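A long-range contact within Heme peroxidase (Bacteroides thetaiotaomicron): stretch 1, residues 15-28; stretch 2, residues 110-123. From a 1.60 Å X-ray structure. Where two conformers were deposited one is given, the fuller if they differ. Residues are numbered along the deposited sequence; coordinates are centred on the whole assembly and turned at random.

Stretch 1 15-28: QDVAGKQGENVIFI
Stretch 2, residues 110-123: LFHIRAKQMGLCFE

Antiparallel pairing satisfies backbone polar groups in alternating fashion, and this contact shows both the rule and what happens where the strand runs out. Strands 24-28 and 110-115 run at 171°, their axes approaching to 4.7 Å, both extended with phi/psi mostly near -120/130. Ile 28 faces Phe 111: Ile 28 N donates to Phe 111 O, and Phe 111 N to Ile 28 O, both hydrogen bonds of 2.9 Å. Ile 26 faces Ile 113: Ile 26 N donates to Ile 113 O at 2.8 Å and Ile 113 N to Ile 26 O at 2.9 Å. Asn 24 faces Ala 115 more loosely: Asn 24 N donates to Ala 115 O at 3.1 Å and 137°, and Ala 115 N to Asn 24 O at 3.2 Å. Asn 24 ND2 (chi1 m) adds a weak bond to Ala 115 O at 3.3 Å, so that carbonyl accepts twice.

Between these lie the non-hydrogen-bonded pairs Val 25–Arg 114 and Phe 27–His 112, where CA-H groups approach the carbonyls instead, as with Val 25 CA and Ile 113 O at 3.2 Å. Phe 27 (m) and His 112 (t) set their rings 8° from parallel but slid apart, centroids 4.9 Å distant.

On the face bearing Ile 26 (m, t), the helix that includes Cys 121 packs against the sheet: Ile 26 CG1 lies 3.7 Å from SE of selenomethionine Met 118, and Ile 26 CD1 3.6 Å from Cys 121 CB.

Before the strand, the loop is held by a side chain. Arg 114 (m, t, m, chi4 -164°) extends toward it; Arg 114 NH2 gives a weak bond to Asp 16 O (2.6 Å, 124°). Asp 16 OD2, over one guanidinium face, forms a purely electrostatic salt bridge with Arg 114 NH2 at 3.6 Å. A water accepts from Arg 114 NH1 and donates to Gly 19 O, each 3.0 Å away. Gly 22 N, 3.7 Å from Arg 114 CD, is buried without a partner.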

ATOM      1  N   GLN A  15       0.878 -28.023   6.715  1.00 12.02           N
ATOM      2  CA  GLN A  15       0.103 -26.845   6.987  1.00 11.83           C
ATOM      3  C   GLN A  15       1.088 -25.678   7.212  1.00 12.10           C
ATOM      4  O   GLN A  15       2.299 -25.884   7.238  1.00 11.87           O
ATOM      5  CB  GLN A  15      -0.784 -27.058   8.219  1.00 11.92           C
ATOM      6  CG  GLN A  15      -1.945 -28.052   7.993  1.00 10.23           C
ATOM      7  CD  GLN A  15      -2.908 -28.071   9.151  1.00 10.42           C
ATOM      8  OE1 GLN A  15      -3.428 -27.039   9.535  1.00 10.36           O
ATOM      9  NE2 GLN A  15      -3.243 -29.266   9.640  1.00  9.48           N
ATOM     10  N   ASP A  16       0.550 -24.476   7.452  1.00 12.35           N
ATOM     11  CA  ASP A  16       1.356 -23.277   7.564  0.50 12.64           C
ATOM     12  C   ASP A  16       2.006 -23.183   8.947  1.00 12.89           C
ATOM     13  O   ASP A  16       1.698 -22.284   9.731  1.00 13.43           O
ATOM     14  CB  ASP A  16       0.480 -22.037   7.296  0.50 12.64           C
ATOM     15  CG  ASP A  16       1.296 -20.774   7.062  0.50 14.09           C
ATOM     16  OD1 ASP A  16       2.443 -20.872   6.573  0.50 15.55           O
ATOM     17  OD2 ASP A  16       0.767 -19.677   7.324  0.50 15.19           O
ATOM     18  N   VAL A  17       2.949 -24.057   9.200  1.00 13.20           N
ATOM     19  CA  VAL A  17       3.566 -24.156  10.497  1.00 13.71           C
ATOM     20  C   VAL A  17       4.880 -23.394  10.581  1.00 14.58           C
ATOM     21  O   VAL A  17       5.488 -23.295  11.646  1.00 14.91           O
ATOM     22  CB  VAL A  17       3.813 -25.631  10.852  1.00 13.44           C
ATOM     23  CG1 VAL A  17       2.492 -26.382  10.903  1.00 12.98           C
ATOM     24  CG2 VAL A  17       4.757 -26.270   9.865  1.00 13.85           C
ATOM     25  N   ALA A  18       5.316 -22.853   9.463  1.00 15.38           N
ATOM     26  CA  ALA A  18       6.512 -22.065   9.438  1.00 16.36           C
ATOM     27  C   ALA A  18       6.183 -20.693   8.951  1.00 17.47           C
ATOM     28  O   ALA A  18       7.047 -19.980   8.497  1.00 18.01           O
ATOM     29  CB  ALA A  18       7.530 -22.692   8.558  1.00 16.55           C
ATOM     30  N   GLY A  19       4.904 -20.326   9.034  1.00 18.11           N
ATOM     31  CA  GLY A  19       4.473 -19.012   8.651  1.00 18.77           C
ATOM     32  C   GLY A  19       4.992 -17.922   9.589  1.00 19.17           C
ATOM     33  O   GLY A  19       5.374 -18.191  10.748  1.00 19.54           O
ATOM     34  N   LYS A  20       5.046 -16.704   9.079  1.00 19.15           N
ATOM     35  CA  LYS A  20       5.335 -15.563   9.892  1.00 19.31           C
ATOM     36  C   LYS A  20       4.142 -15.276  10.722  1.00 19.33           C
ATOM     37  O   LYS A  20       3.051 -15.809  10.471  1.00 19.34           O
ATOM     38  CB  LYS A  20       5.635 -14.344   9.016  1.00 19.33           C
ATOM     39  N   GLN A  21       4.329 -14.429  11.729  1.00 19.45           N
ATOM     40  CA  GLN A  21       3.247 -14.034  12.619  1.00 19.50           C
ATOM     41  C   GLN A  21       2.356 -12.982  11.969  1.00 19.47           C
ATOM     42  O   GLN A  21       2.838 -11.975  11.452  1.00 19.49           O
ATOM     43  CB  GLN A  21       3.807 -13.504  13.941  1.00 19.46           C
ATOM     44  CG  GLN A  21       5.037 -14.248  14.436  1.00 19.35           C
ATOM     45  CD  GLN A  21       6.057 -13.326  15.075  1.00 19.24           C
ATOM     46  OE1 GLN A  21       5.764 -12.161  15.348  1.00 19.90           O
ATOM     47  NE2 GLN A  21       7.256 -13.842  15.317  1.00 18.69           N
ATOM     48  N   GLY A  22       1.052 -13.230  12.001  1.00 19.59           N
ATOM     49  CA  GLY A  22       0.099 -12.365  11.389  1.00 18.50           C
ATOM     50  C   GLY A  22       0.005 -11.029  12.069  1.00 17.47           C
ATOM     51  O   GLY A  22       0.562 -10.815  13.166  1.00 18.12           O
ATOM     52  N   GLU A  23      -0.687 -10.135  11.437  1.00 16.00           N
ATOM     53  CA  GLU A  23      -0.967  -8.835  12.007  0.70 15.43           C
ATOM     54  C   GLU A  23      -2.095  -8.972  13.036  1.00 14.85           C
ATOM     55  O   GLU A  23      -2.130  -8.254  14.037  1.00 14.62           O
ATOM     56  CB  GLU A  23      -1.368  -7.859  10.905  0.70 15.62           C
ATOM     57  CG  GLU A  23      -1.441  -6.398  11.327  0.70 17.53           C
ATOM     58  CD  GLU A  23      -0.081  -5.805  11.630  0.70 22.72           C
ATOM     59  OE1 GLU A  23       0.904  -6.229  10.998  0.70 27.90           O
ATOM     60  OE2 GLU A  23       0.005  -4.918  12.508  0.70 26.39           O
ATOM     61  N   ASN A  24      -3.036  -9.883  12.741  1.00 13.85           N
ATOM     62  CA  ASN A  24      -4.200 -10.164  13.589  1.00 13.04           C
ATOM     63  C   ASN A  24      -4.293 -11.643  13.739  1.00 12.90           C
ATOM     64  O   ASN A  24      -4.087 -12.359  12.780  1.00 13.66           O
ATOM     65  CB  ASN A  24      -5.474  -9.645  12.937  1.00 12.69           C
ATOM     66  CG  ASN A  24      -5.413  -8.174  12.675  1.00 11.79           C
ATOM     67  OD1 ASN A  24      -5.689  -7.356  13.567  1.00 12.40           O
ATOM     68  ND2 ASN A  24      -4.988  -7.808  11.470  1.00 10.75           N
ATOM     69  N   VAL A  25      -4.603 -12.110  14.938  1.00 12.37           N
ATOM     70  CA  VAL A  25      -4.619 -13.549  15.204  0.50 12.04           C
ATOM     71  C   VAL A  25      -5.743 -13.949  16.133  1.00 11.85           C
ATOM     72  O   VAL A  25      -6.095 -13.231  17.027  1.00 11.62           O
ATOM     73  CB  VAL A  25      -3.235 -14.040  15.808  0.50 12.06           C
ATOM     74  CG1 VAL A  25      -2.985 -13.429  17.160  0.50 13.06           C
ATOM     75  CG2 VAL A  25      -3.184 -15.568  15.894  0.50 12.01           C
ATOM     76  N   ILE A  26      -6.321 -15.115  15.855  1.00 11.47           N
ATOM     77  CA  ILE A  26      -7.283 -15.738  16.734  1.00 11.16           C
ATOM     78  C   ILE A  26      -6.764 -17.106  17.090  1.00 11.23           C
ATOM     79  O   ILE A  26      -6.347 -17.874  16.207  1.00 11.49           O
ATOM     80  CB  ILE A  26      -8.671 -15.905  16.077  1.00 11.20           C
ATOM     81  CG1 ILE A  26      -9.274 -14.552  15.736  1.00 11.67           C
ATOM     82  CG2 ILE A  26      -9.588 -16.661  17.020  1.00 11.90           C
ATOM     83  CD1 ILE A  26     -10.618 -14.632  15.065  1.00 12.35           C
ATOM     84  N   PHE A  27      -6.661 -17.371  18.383  1.00 11.22           N
ATOM     85  CA  PHE A  27      -6.341 -18.729  18.897  1.00 11.12           C
ATOM     86  C   PHE A  27      -7.598 -19.300  19.545  1.00 10.77           C
ATOM     87  O   PHE A  27      -8.104 -18.740  20.525  1.00 10.96           O
ATOM     88  CB  PHE A  27      -5.229 -18.703  19.954  1.00 11.37           C
ATOM     89  CG  PHE A  27      -3.947 -18.077  19.491  1.00 12.13           C
ATOM     90  CD1 PHE A  27      -2.988 -18.829  18.856  1.00 13.19           C
ATOM     91  CD2 PHE A  27      -3.648 -16.754  19.819  1.00 14.24           C
ATOM     92  CE1 PHE A  27      -1.763 -18.261  18.518  1.00 14.67           C
ATOM     93  CE2 PHE A  27      -2.455 -16.199  19.462  1.00 13.66           C
ATOM     94  CZ  PHE A  27      -1.497 -16.974  18.841  1.00 13.51           C
ATOM     95  N   ILE A  28      -8.097 -20.408  19.011  1.00 10.43           N
ATOM     96  CA  ILE A  28      -9.255 -21.086  19.592  1.00 10.71           C
ATOM     97  C   ILE A  28      -8.904 -22.519  19.994  1.00 10.63           C
ATOM     98  O   ILE A  28      -8.386 -23.280  19.196  1.00 10.81           O
ATOM     99  CB  ILE A  28     -10.436 -21.121  18.603  1.00 10.60           C
ATOM    100  CG1 ILE A  28     -11.001 -19.718  18.408  1.00 13.36           C
ATOM    101  CG2 ILE A  28     -11.494 -22.020  19.098  1.00 11.64           C
ATOM    102  CD1 ILE A  28     -11.964 -19.609  17.257  1.00 14.94           C
ATOM    103  N   LEU A 110      -7.251 -27.327  18.183  1.00 10.59           N
ATOM    104  CA  LEU A 110      -6.664 -25.990  18.110  1.00 10.66           C
ATOM    105  C   LEU A 110      -6.827 -25.406  16.721  1.00 10.78           C
ATOM    106  O   LEU A 110      -6.524 -26.062  15.724  1.00 10.90           O
ATOM    107  CB  LEU A 110      -5.160 -26.028  18.452  1.00 11.05           C
ATOM    108  CG  LEU A 110      -4.371 -24.709  18.200  1.00 11.67           C
ATOM    109  CD1 LEU A 110      -4.728 -23.630  19.192  1.00 12.13           C
ATOM    110  CD2 LEU A 110      -2.878 -24.976  18.220  1.00 13.88           C
ATOM    111  N   PHE A 111      -7.303 -24.164  16.664  1.00 10.70           N
ATOM    112  CA  PHE A 111      -7.276 -23.384  15.426  1.00 10.75           C
ATOM    113  C   PHE A 111      -6.460 -22.148  15.655  1.00 10.75           C
ATOM    114  O   PHE A 111      -6.692 -21.406  16.626  1.00 10.70           O
ATOM    115  CB  PHE A 111      -8.713 -23.012  14.964  1.00 10.83           C
ATOM    116  CG  PHE A 111      -9.531 -24.186  14.546  1.00 12.01           C
ATOM    117  CD1 PHE A 111      -9.335 -24.777  13.324  1.00 11.72           C
ATOM    118  CD2 PHE A 111     -10.479 -24.740  15.406  1.00 11.29           C
ATOM    119  CE1 PHE A 111     -10.086 -25.874  12.934  1.00 10.03           C
ATOM    120  CE2 PHE A 111     -11.244 -25.850  15.006  1.00 11.91           C
ATOM    121  CZ  PHE A 111     -11.043 -26.406  13.785  1.00 10.54           C
ATOM    122  N   HIS A 112      -5.465 -21.947  14.785  1.00 10.53           N
ATOM    123  CA  HIS A 112      -4.594 -20.785  14.831  1.00 10.83           C
ATOM    124  C   HIS A 112      -4.812 -20.022  13.526  1.00 11.01           C
ATOM    125  O   HIS A 112      -4.399 -20.470  12.454  1.00 11.43           O
ATOM    126  CB  HIS A 112      -3.143 -21.246  15.007  1.00 10.99           C
ATOM    127  CG  HIS A 112      -2.126 -20.143  14.936  1.00 11.03           C
ATOM    128  ND1 HIS A 112      -0.816 -20.366  14.528  1.00 12.16           N
ATOM    129  CD2 HIS A 112      -2.198 -18.838  15.270  1.00 13.05           C
ATOM    130  CE1 HIS A 112      -0.142 -19.235  14.602  1.00 13.30           C
ATOM    131  NE2 HIS A 112      -0.958 -18.284  15.026  1.00 12.10           N
ATOM    132  N   ILE A 113      -5.514 -18.878  13.635  1.00 10.87           N
ATOM    133  CA  ILE A 113      -6.000 -18.135  12.489  1.00 11.45           C
ATOM    134  C   ILE A 113      -5.290 -16.783  12.436  1.00 11.51           C
ATOM    135  O   ILE A 113      -5.297 -16.048  13.410  1.00 11.32           O
ATOM    136  CB  ILE A 113      -7.540 -17.881  12.587  1.00 11.42           C
ATOM    137  CG1 ILE A 113      -8.267 -19.109  13.120  1.00 13.18           C
ATOM    138  CG2 ILE A 113      -8.087 -17.471  11.236  1.00 12.60           C
ATOM    139  CD1 ILE A 113      -9.784 -18.934  13.274  1.00 14.39           C
ATOM    140  N   ARG A 114      -4.698 -16.479  11.279  1.00 11.89           N
ATOM    141  CA  ARG A 114      -3.861 -15.271  11.059  0.50 12.27           C
ATOM    142  C   ARG A 114      -4.284 -14.568   9.761  1.00 12.23           C
ATOM    143  O   ARG A 114      -4.489 -15.228   8.765  1.00 12.58           O
ATOM    144  CB  ARG A 114      -2.377 -15.684  10.907  0.50 12.53           C
ATOM    145  CG  ARG A 114      -1.736 -16.235  12.134  0.50 13.71           C
ATOM    146  CD  ARG A 114      -0.310 -16.717  11.862  0.50 15.38           C
ATOM    147  NE  ARG A 114      -0.296 -18.100  11.363  0.50  9.82           N
ATOM    148  CZ  ARG A 114       0.794 -18.878  11.332  0.50 17.22           C
ATOM    149  NH1 ARG A 114       1.954 -18.421  11.782  0.50 17.91           N
ATOM    150  NH2 ARG A 114       0.705 -20.131  10.883  0.50 15.35           N
ATOM    151  N   ALA A 115      -4.280 -13.223   9.755  1.00 11.97           N
ATOM    152  CA  ALA A 115      -4.479 -12.466   8.525  1.00 11.72           C
ATOM    153  C   ALA A 115      -4.117 -11.014   8.716  1.00 12.16           C
ATOM    154  O   ALA A 115      -4.023 -10.521   9.847  1.00 12.40           O
ATOM    155  CB  ALA A 115      -5.911 -12.579   8.052  1.00 11.57           C
ATOM    156  N   LYS A 116      -4.036 -10.301   7.611  1.00 12.35           N
ATOM    157  CA  LYS A 116      -3.735  -8.859   7.658  1.00 12.48           C
ATOM    158  C   LYS A 116      -4.904  -8.043   8.183  1.00 12.68           C
ATOM    159  O   LYS A 116      -4.722  -6.883   8.596  1.00 12.98           O
ATOM    160  CB  LYS A 116      -3.286  -8.346   6.273  1.00 12.78           C
ATOM    161  CG  LYS A 116      -1.847  -8.703   5.953  1.00 18.00           C
ATOM    162  CD  LYS A 116      -1.341  -7.989   4.710  1.00 22.56           C
ATOM    163  N   GLN A 117      -6.093  -8.623   8.162  1.00 12.27           N
ATOM    164  CA  GLN A 117      -7.289  -7.977   8.722  1.00 12.60           C
ATOM    165  C   GLN A 117      -8.020  -8.931   9.635  1.00 12.23           C
ATOM    166  O   GLN A 117      -8.211 -10.075   9.297  1.00 12.58           O
ATOM    167  CB  GLN A 117      -8.217  -7.533   7.623  1.00 12.72           C
ATOM    168  CG  GLN A 117      -7.669  -6.437   6.782  1.00 16.18           C
ATOM    169  CD  GLN A 117      -8.683  -5.926   5.782  1.00 24.95           C
ATOM    170  OE1 GLN A 117      -9.745  -6.557   5.562  1.00 32.56           O
ATOM    171  NE2 GLN A 117      -8.387  -4.798   5.169  1.00 27.62           N
HETATM  172  N   MSE A 118      -8.429  -8.452  10.803  1.00 12.05           N
HETATM  173  CA  MSE A 118      -9.126  -9.293  11.774  1.00 11.82           C
HETATM  174  C   MSE A 118     -10.463  -9.807  11.246  1.00 11.57           C
HETATM  175  O   MSE A 118     -10.885 -10.906  11.597  1.00 11.77           O
HETATM  176  CB  MSE A 118      -9.330  -8.548  13.089  1.00 11.83           C
HETATM  177  CG  MSE A 118     -10.066  -9.340  14.127  1.00 12.82           C
HETATM  178 SE   MSE A 118      -9.138 -11.012  14.585  0.70 22.48          SE
HETATM  179  CE  MSE A 118      -8.165 -10.410  16.192  1.00 16.90           C
ATOM    180  N   GLY A 119     -11.095  -9.045  10.354  1.00 11.08           N
ATOM    181  CA  GLY A 119     -12.378  -9.441   9.785  1.00 11.12           C
ATOM    182  C   GLY A 119     -12.312 -10.762   9.021  1.00 11.39           C
ATOM    183  O   GLY A 119     -13.278 -11.544   9.009  1.00 11.15           O
ATOM    184  N   LEU A 120     -11.169 -11.038   8.420  1.00 11.42           N
ATOM    185  CA  LEU A 120     -10.986 -12.303   7.693  1.00 12.12           C
ATOM    186  C   LEU A 120     -10.821 -13.468   8.643  1.00 11.83           C
ATOM    187  O   LEU A 120     -11.311 -14.560   8.376  1.00 12.03           O
ATOM    188  CB  LEU A 120      -9.792 -12.198   6.743  1.00 12.58           C
ATOM    189  CG  LEU A 120      -9.867 -11.069   5.706  1.00 17.48           C
ATOM    190  CD1 LEU A 120      -8.693 -11.194   4.746  1.00 22.53           C
ATOM    191  CD2 LEU A 120     -11.165 -11.072   4.940  1.00 20.99           C
ATOM    192  N   CYS A 121     -10.140 -13.238   9.762  1.00 11.41           N
ATOM    193  CA  CYS A 121     -10.024 -14.273  10.789  1.00 11.18           C
ATOM    194  C   CYS A 121     -11.388 -14.573  11.334  1.00 11.00           C
ATOM    195  O   CYS A 121     -11.755 -15.739  11.510  1.00 10.91           O
ATOM    196  CB  CYS A 121      -9.097 -13.836  11.913  1.00 11.29           C
ATOM    197  SG  CYS A 121      -7.363 -13.490  11.362  1.00 14.03           S
ATOM    198  N   PHE A 122     -12.161 -13.526  11.602  1.00 10.68           N
ATOM    199  CA  PHE A 122     -13.532 -13.704  12.081  1.00 10.70           C
ATOM    200  C   PHE A 122     -14.350 -14.512  11.098  1.00 11.04           C
ATOM    201  O   PHE A 122     -15.065 -15.407  11.483  1.00 11.42           O
ATOM    202  CB  PHE A 122     -14.229 -12.345  12.331  1.00 10.73           C
ATOM    203  CG  PHE A 122     -15.714 -12.445  12.392  1.00 10.29           C
ATOM    204  CD1 PHE A 122     -16.338 -12.927  13.523  1.00 10.83           C
ATOM    205  CD2 PHE A 122     -16.499 -12.147  11.275  1.00 11.06           C
ATOM    206  CE1 PHE A 122     -17.700 -13.085  13.555  1.00  9.63           C
ATOM    207  CE2 PHE A 122     -17.878 -12.276  11.318  1.00 12.42           C
ATOM    208  CZ  PHE A 122     -18.473 -12.775  12.451  1.00 10.60           C
ATOM    209  N   GLU A 123     -14.238 -14.197   9.826  1.00 10.97           N
ATOM    210  CA  GLU A 123     -15.022 -14.884   8.807  1.00 11.69           C
ATOM    211  C   GLU A 123     -14.783 -16.405   8.877  1.00 11.39           C
ATOM    212  O   GLU A 123     -15.729 -17.206   8.958  1.00 11.27           O
ATOM    213  CB  GLU A 123     -14.652 -14.338   7.413  1.00 12.32           C
ATOM    214  CG  GLU A 123     -15.263 -15.095   6.242  1.00 17.55           C
ATOM    215  CD  GLU A 123     -16.666 -14.702   5.977  1.00 24.61           C
ATOM    216  OE1 GLU A 123     -17.325 -14.173   6.908  1.00 28.01           O
ATOM    217  OE2 GLU A 123     -17.109 -14.852   4.809  1.00 27.83           O
TER
HETATM  218  O   HOH W   1       4.096 -20.537  12.164  1.00 25.97           O